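Local coordinates for protein ATP-dependent DNA helicase PIF1 (Candida albicans, PDB 7OTJ) that probably couples ATP hydrolysis to 5'-3' translocation along single-stranded DNA, unwinding duplexes and G-quadruplexes to keep the nuclear and mitochondrial genomes stable, at residues A[448-451]-A[452-456]; A[468-472]-A[473-477]. One frame throughout, in Å; residues are numbered along the deposited sequence.

Contact 1: residues A[448-451]-A[452-456]; sequences WSLS and IHKSQ. With nucleotides of chain C.
Leu450 leans onto the turn of helix that follows it. Its CG lies anti to the backbone N (chi1 -178°), which spreads the two methyl branches over different residues: CD1 sits 3.8 Å from CB of Lys454, and CD2 rests 3.9 Å from CA of Ser455. The side chains of Leu450 and Lys454 cross at about a right angle, with CB and CE of the lysine both against CD1 of Leu450.

Ser451 comes next and does two jobs. It is the N-cap of helix 452-455, its OG accepting from Lys454 N at 3.2 Å in a fairly straight bond (159° at the hydrogen). The same hydroxyl donates to a backbone phosphate of the bound DNA, with OG 2.7 Å from OP1 of DT3 of chain C. Strand 449-451 is an outer strand of the four-stranded parallel sheet of the second RecA-like domain, and the helix cap at its end meets a phosphate of the bound strand. The serine's carbonyl is used as well: Ser455 N hydrogen-bonds Ser451 O at 3.0 Å.

Beyond the cap, the aliphatic part of Lys454 runs past the phosphate, CG 3.5 Å from OP1 of DT3 of chain C. His453 offers one ring face to the preceding sugar, with C2' of DT2 of chain C over the ring centre. On the helix itself, Ser455 OG turns back to Ile452 O at 2.6 Å. Gln456, just past the helix, hydrogen-bonds Glu108, one of the residues lining the tetrafluoroaluminate pocket.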
# COMPACT_ATOMS: atom_id res chain seq x y z
N TRP A 448 11.50 8.16 6.43
CA TRP A 448 11.64 8.10 7.89
C TRP A 448 10.48 7.43 8.63
O TRP A 448 10.63 6.34 9.20
CB TRP A 448 11.88 9.50 8.44
CG TRP A 448 13.32 9.84 8.66
CD1 TRP A 448 14.29 9.01 9.15
CD2 TRP A 448 13.97 11.09 8.37
NE1 TRP A 448 15.49 9.67 9.20
CE2 TRP A 448 15.32 10.95 8.73
CE3 TRP A 448 13.53 12.31 7.86
CZ2 TRP A 448 16.24 11.98 8.59
CZ3 TRP A 448 14.44 13.34 7.72
CH2 TRP A 448 15.78 13.17 8.08
N SER A 449 9.32 8.07 8.61
CA SER A 449 8.13 7.64 9.33
C SER A 449 7.03 7.20 8.35
O SER A 449 7.05 7.53 7.16
CB SER A 449 7.62 8.76 10.24
OG SER A 449 6.46 8.38 10.94
N LEU A 450 6.03 6.50 8.87
CA LEU A 450 5.02 5.93 7.98
C LEU A 450 3.79 5.57 8.80
O LEU A 450 3.91 5.15 9.95
CB LEU A 450 5.56 4.70 7.26
CG LEU A 450 4.66 3.99 6.25
CD1 LEU A 450 4.46 4.86 5.01
CD2 LEU A 450 5.25 2.64 5.88
N SER A 451 2.61 5.77 8.21
CA SER A 451 1.38 5.42 8.91
C SER A 451 1.25 3.90 9.00
O SER A 451 1.69 3.16 8.11
CB SER A 451 0.16 6.02 8.20
OG SER A 451 -0.08 5.41 6.94
N ILE A 452 0.65 3.43 10.10
CA ILE A 452 0.41 2.00 10.25
C ILE A 452 -0.43 1.49 9.09
O ILE A 452 -0.21 0.37 8.61
CB ILE A 452 -0.25 1.71 11.61
CG1 ILE A 452 0.72 2.06 12.74
CG2 ILE A 452 -0.68 0.25 11.70
CD1 ILE A 452 0.12 1.98 14.12
N HIS A 453 -1.38 2.29 8.62
CA HIS A 453 -2.22 1.89 7.49
C HIS A 453 -1.36 1.55 6.27
O HIS A 453 -1.49 0.47 5.69
CB HIS A 453 -3.22 2.99 7.15
CG HIS A 453 -4.52 2.87 7.87
ND1 HIS A 453 -4.69 3.24 9.19
CD2 HIS A 453 -5.72 2.40 7.46
CE1 HIS A 453 -5.94 3.01 9.55
NE2 HIS A 453 -6.58 2.50 8.52
N LYS A 454 -0.43 2.44 5.92
CA LYS A 454 0.40 2.22 4.75
C LYS A 454 1.50 1.20 5.00
O LYS A 454 2.09 0.70 4.03
CB LYS A 454 1.01 3.55 4.28
CG LYS A 454 0.01 4.52 3.64
CD LYS A 454 0.65 5.84 3.21
CE LYS A 454 1.88 5.62 2.33
NZ LYS A 454 2.63 6.88 2.01
N SER A 455 1.78 0.86 6.25
CA SER A 455 2.73 -0.22 6.51
C SER A 455 2.13 -1.59 6.25
O SER A 455 2.88 -2.54 6.02
CB SER A 455 3.23 -0.17 7.95
OG SER A 455 2.20 -0.54 8.86
N GLN A 456 0.80 -1.72 6.27
CA GLN A 456 0.18 -3.03 6.14
C GLN A 456 0.59 -3.67 4.82
O GLN A 456 0.30 -3.14 3.74
CB GLN A 456 -1.34 -2.92 6.25
CG GLN A 456 -2.03 -4.28 6.24
CD GLN A 456 -3.49 -4.20 6.61
OE1 GLN A 456 -3.87 -3.54 7.58
NE2 GLN A 456 -4.33 -4.89 5.86
P DT C 2 -5.55 10.68 10.11
OP1 DT C 2 -4.38 10.96 10.97
OP2 DT C 2 -6.17 11.76 9.31
O5' DT C 2 -5.13 9.49 9.12
C5' DT C 2 -4.37 8.39 9.61
C4' DT C 2 -4.86 7.08 9.03
O4' DT C 2 -6.12 6.74 9.63
C3' DT C 2 -5.07 7.10 7.52
O3' DT C 2 -3.94 6.55 6.89
C2' DT C 2 -6.31 6.22 7.30
C1' DT C 2 -7.02 6.22 8.66
N1 DT C 2 -8.28 7.04 8.70
C2 DT C 2 -9.41 6.49 9.25
O2 DT C 2 -9.46 5.35 9.69
N3 DT C 2 -10.51 7.31 9.26
C4 DT C 2 -10.57 8.61 8.79
O4 DT C 2 -11.60 9.28 8.84
C5 DT C 2 -9.34 9.13 8.24
C7 DT C 2 -9.29 10.53 7.70
C6 DT C 2 -8.27 8.33 8.22
P DT C 3 -3.34 7.22 5.56
OP1 DT C 3 -1.91 6.85 5.48
OP2 DT C 3 -3.74 8.65 5.58
O5' DT C 3 -4.15 6.50 4.38
C5' DT C 3 -4.06 5.09 4.23
C4' DT C 3 -5.16 4.54 3.32
O4' DT C 3 -6.44 4.75 3.93
C3' DT C 3 -5.26 5.17 1.95
O3' DT C 3 -4.40 4.50 1.05
C2' DT C 3 -6.73 4.95 1.58
C1' DT C 3 -7.43 4.96 2.94
N1 DT C 3 -8.13 6.24 3.25
C2 DT C 3 -9.46 6.37 2.93
O2 DT C 3 -10.10 5.49 2.38
N3 DT C 3 -10.02 7.57 3.28
C4 DT C 3 -9.38 8.64 3.91
O4 DT C 3 -9.96 9.69 4.18
C5 DT C 3 -7.99 8.42 4.22
C7 DT C 3 -7.19 9.50 4.90
C6 DT C 3 -7.44 7.25 3.88

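Contact 2: residues A[468-472]-A[473-477]; sequences KKIFE and NGQAY. With nucleotides of chain C.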
# COMPACT_ATOMS: atom_id res chain seq x y z
N LYS A 468 0.64 5.32 20.57
CA LYS A 468 0.01 6.38 21.36
C LYS A 468 -1.40 6.68 20.87
O LYS A 468 -2.35 6.75 21.67
CB LYS A 468 0.88 7.64 21.32
CG LYS A 468 0.53 8.71 22.37
CD LYS A 468 1.33 8.50 23.65
CE LYS A 468 1.18 9.66 24.64
NZ LYS A 468 2.17 9.54 25.77
N LYS A 469 -1.57 6.88 19.56
CA LYS A 469 -2.84 7.33 19.00
C LYS A 469 -3.62 6.22 18.30
O LYS A 469 -4.49 6.52 17.48
CB LYS A 469 -2.61 8.49 18.03
CG LYS A 469 -2.00 9.74 18.65
CD LYS A 469 -2.85 10.27 19.80
CE LYS A 469 -2.17 11.42 20.53
NZ LYS A 469 -2.96 11.89 21.71
N ILE A 470 -3.34 4.95 18.62
CA ILE A 470 -4.06 3.85 17.97
C ILE A 470 -5.54 4.00 18.25
O ILE A 470 -5.97 4.13 19.41
CB ILE A 470 -3.52 2.49 18.44
CG1 ILE A 470 -2.48 1.93 17.47
CG2 ILE A 470 -4.64 1.47 18.50
CD1 ILE A 470 -1.32 2.83 17.20
N PHE A 471 -6.35 3.98 17.19
CA PHE A 471 -7.77 4.25 17.31
C PHE A 471 -8.65 3.19 16.66
O PHE A 471 -9.87 3.27 16.78
CB PHE A 471 -8.11 5.62 16.69
CG PHE A 471 -7.67 5.75 15.26
CD1 PHE A 471 -8.52 5.36 14.22
CD2 PHE A 471 -6.42 6.24 14.94
CE1 PHE A 471 -8.11 5.46 12.90
CE2 PHE A 471 -6.01 6.35 13.61
CZ PHE A 471 -6.86 5.96 12.60
N GLU A 472 -8.06 2.18 16.01
CA GLU A 472 -8.81 1.31 15.12
C GLU A 472 -8.49 -0.15 15.40
O GLU A 472 -7.36 -0.50 15.77
CB GLU A 472 -8.49 1.64 13.65
CG GLU A 472 -9.28 0.86 12.61
CD GLU A 472 -10.75 1.23 12.59
OE1 GLU A 472 -11.53 0.63 13.36
OE2 GLU A 472 -11.12 2.12 11.80
N ASN A 473 -9.49 -1.01 15.18
CA ASN A 473 -9.31 -2.45 15.30
C ASN A 473 -8.20 -2.92 14.37
O ASN A 473 -8.06 -2.43 13.24
CB ASN A 473 -10.60 -3.19 14.95
CG ASN A 473 -11.75 -2.82 15.85
OD1 ASN A 473 -11.57 -2.65 17.06
ND2 ASN A 473 -12.94 -2.69 15.27
N GLY A 474 -7.45 -3.91 14.83
CA GLY A 474 -6.35 -4.47 14.08
C GLY A 474 -5.16 -3.56 13.85
O GLY A 474 -4.16 -4.02 13.29
N GLN A 475 -5.23 -2.29 14.25
CA GLN A 475 -4.12 -1.37 14.02
C GLN A 475 -2.89 -1.75 14.85
O GLN A 475 -1.75 -1.66 14.37
CB GLN A 475 -4.56 0.07 14.31
CG GLN A 475 -3.68 1.14 13.69
CD GLN A 475 -4.29 2.53 13.81
OE1 GLN A 475 -5.10 2.78 14.71
NE2 GLN A 475 -3.93 3.42 12.90
N ALA A 476 -3.09 -2.14 16.11
CA ALA A 476 -1.96 -2.62 16.91
C ALA A 476 -1.37 -3.88 16.29
O ALA A 476 -0.15 -3.99 16.12
CB ALA A 476 -2.39 -2.85 18.36
N TYR A 477 -2.23 -4.84 15.92
CA TYR A 477 -1.74 -6.10 15.35
C TYR A 477 -0.92 -5.87 14.09
O TYR A 477 0.16 -6.45 13.93
CB TYR A 477 -2.91 -7.04 15.06
CG TYR A 477 -2.45 -8.31 14.38
CD1 TYR A 477 -1.55 -9.16 15.01
CD2 TYR A 477 -2.89 -8.65 13.11
CE1 TYR A 477 -1.11 -10.31 14.39
CE2 TYR A 477 -2.46 -9.80 12.49
CZ TYR A 477 -1.57 -10.62 13.13
OH TYR A 477 -1.13 -11.77 12.51
OP3 DT C 1 -7.08 14.00 16.30
P DT C 1 -6.07 12.92 16.43
OP1 DT C 1 -6.06 12.43 17.83
OP2 DT C 1 -4.81 13.41 15.84
O5' DT C 1 -6.60 11.73 15.51
C5' DT C 1 -7.05 12.01 14.20
C4' DT C 1 -6.79 10.82 13.29
O4' DT C 1 -7.33 9.62 13.91
C3' DT C 1 -7.44 10.89 11.93
O3' DT C 1 -6.72 10.06 11.01
C2' DT C 1 -8.82 10.32 12.22
C1' DT C 1 -8.47 9.19 13.19
N1 DT C 1 -9.54 8.88 14.19
C2 DT C 1 -10.67 8.22 13.78
O2 DT C 1 -10.88 7.87 12.63
N3 DT C 1 -11.58 7.97 14.78
C4 DT C 1 -11.45 8.31 16.12
O4 DT C 1 -12.32 8.05 16.95
C5 DT C 1 -10.24 9.00 16.47
C7 DT C 1 -9.99 9.42 17.89
C6 DT C 1 -9.35 9.24 15.50
P DT C 2 -5.55 10.68 10.11
OP1 DT C 2 -4.38 10.96 10.97
OP2 DT C 2 -6.17 11.76 9.31
O5' DT C 2 -5.13 9.49 9.12
C5' DT C 2 -4.37 8.39 9.61
C4' DT C 2 -4.86 7.08 9.03
O4' DT C 2 -6.12 6.74 9.63
C3' DT C 2 -5.07 7.10 7.52
O3' DT C 2 -3.94 6.55 6.89
C2' DT C 2 -6.31 6.22 7.30
C1' DT C 2 -7.02 6.22 8.66
N1 DT C 2 -8.28 7.04 8.70
C2 DT C 2 -9.41 6.49 9.25
O2 DT C 2 -9.46 5.35 9.69
N3 DT C 2 -10.51 7.31 9.26
C4 DT C 2 -10.57 8.61 8.79
O4 DT C 2 -11.60 9.28 8.84
C5 DT C 2 -9.34 9.13 8.24
C7 DT C 2 -9.29 10.53 7.70
C6 DT C 2 -8.27 8.33 8.22
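Gln475 OE1 is gripped by two consecutive backbone amides from the loop before its helix. Phe471 N gives the stronger bond, 3.0 Å from OE1 and nearly along the C=O axis of the side-chain amide, with 162° at the hydrogen; Glu472 N adds a weak one to the same oxygen. An extended side chain makes this possible: CG stands anti to the backbone N (chi1 -160°) and the chain stays straight beyond it, so the amide reaches back past Ile470, whose CG1 lies 4.0 Å from Gln475 CG as the two slide by in opposite directions.

The oxygen so fixed also sits over the Phe471 ring, offset toward its rim, while the amide NE2 comes 3.7 Å from CE2. Ring and amide planes stand almost perpendicular, at 88°. On the opposite face lies the sugar of DT1 of chain C, C1' above the ring centre, and in the plane at the ring's edge O4' of DT2 of chain C approaches CZ at 3.2 Å. The ring is thus sandwiched between the glutamine amide and the DT1 nucleotide of chain C, with the DT2 sugar at its edge. The loop belongs to the second RecA-like domain, joining strand 463-466 to helix 475-481, which opens the segment predicted to bind DNA.

A type II turn from Glu472 to Gln475 makes the entry to that helix: Gln475 N bonds Glu472 O at 3.2 Å. Gly474, with positive phi, takes the third position of the turn and is the N-cap. Glu472 bends at chi2 to bring OE1 within 3.2 Å of Asn473 N, which it meets with its anti lone pair. Farther along, Tyr477 OH hydrogen-bonds Ala27 N in the Walker A loop.

In the fold
Both contacts are local and lie in series, contact 1 finishing before contact 2 begins. Contact 1 turns strand 449-451 into helix 452-455; the chain then runs through strand 463-466 of the same parallel sheet to contact 2, where the loop after that strand turns into helix 475-481. The two meet in space, their centres about 12 Å apart: Ile452 CD1 packs on Ile470 CD1 at 3.5 Å, and His453 lies beside Gln475. Together they line consecutive nucleotides of chain C, contact 2 at DT1 and DT2, contact 1 at DT2 and DT3. Each also leads toward the nucleotide site between the two RecA-like domains.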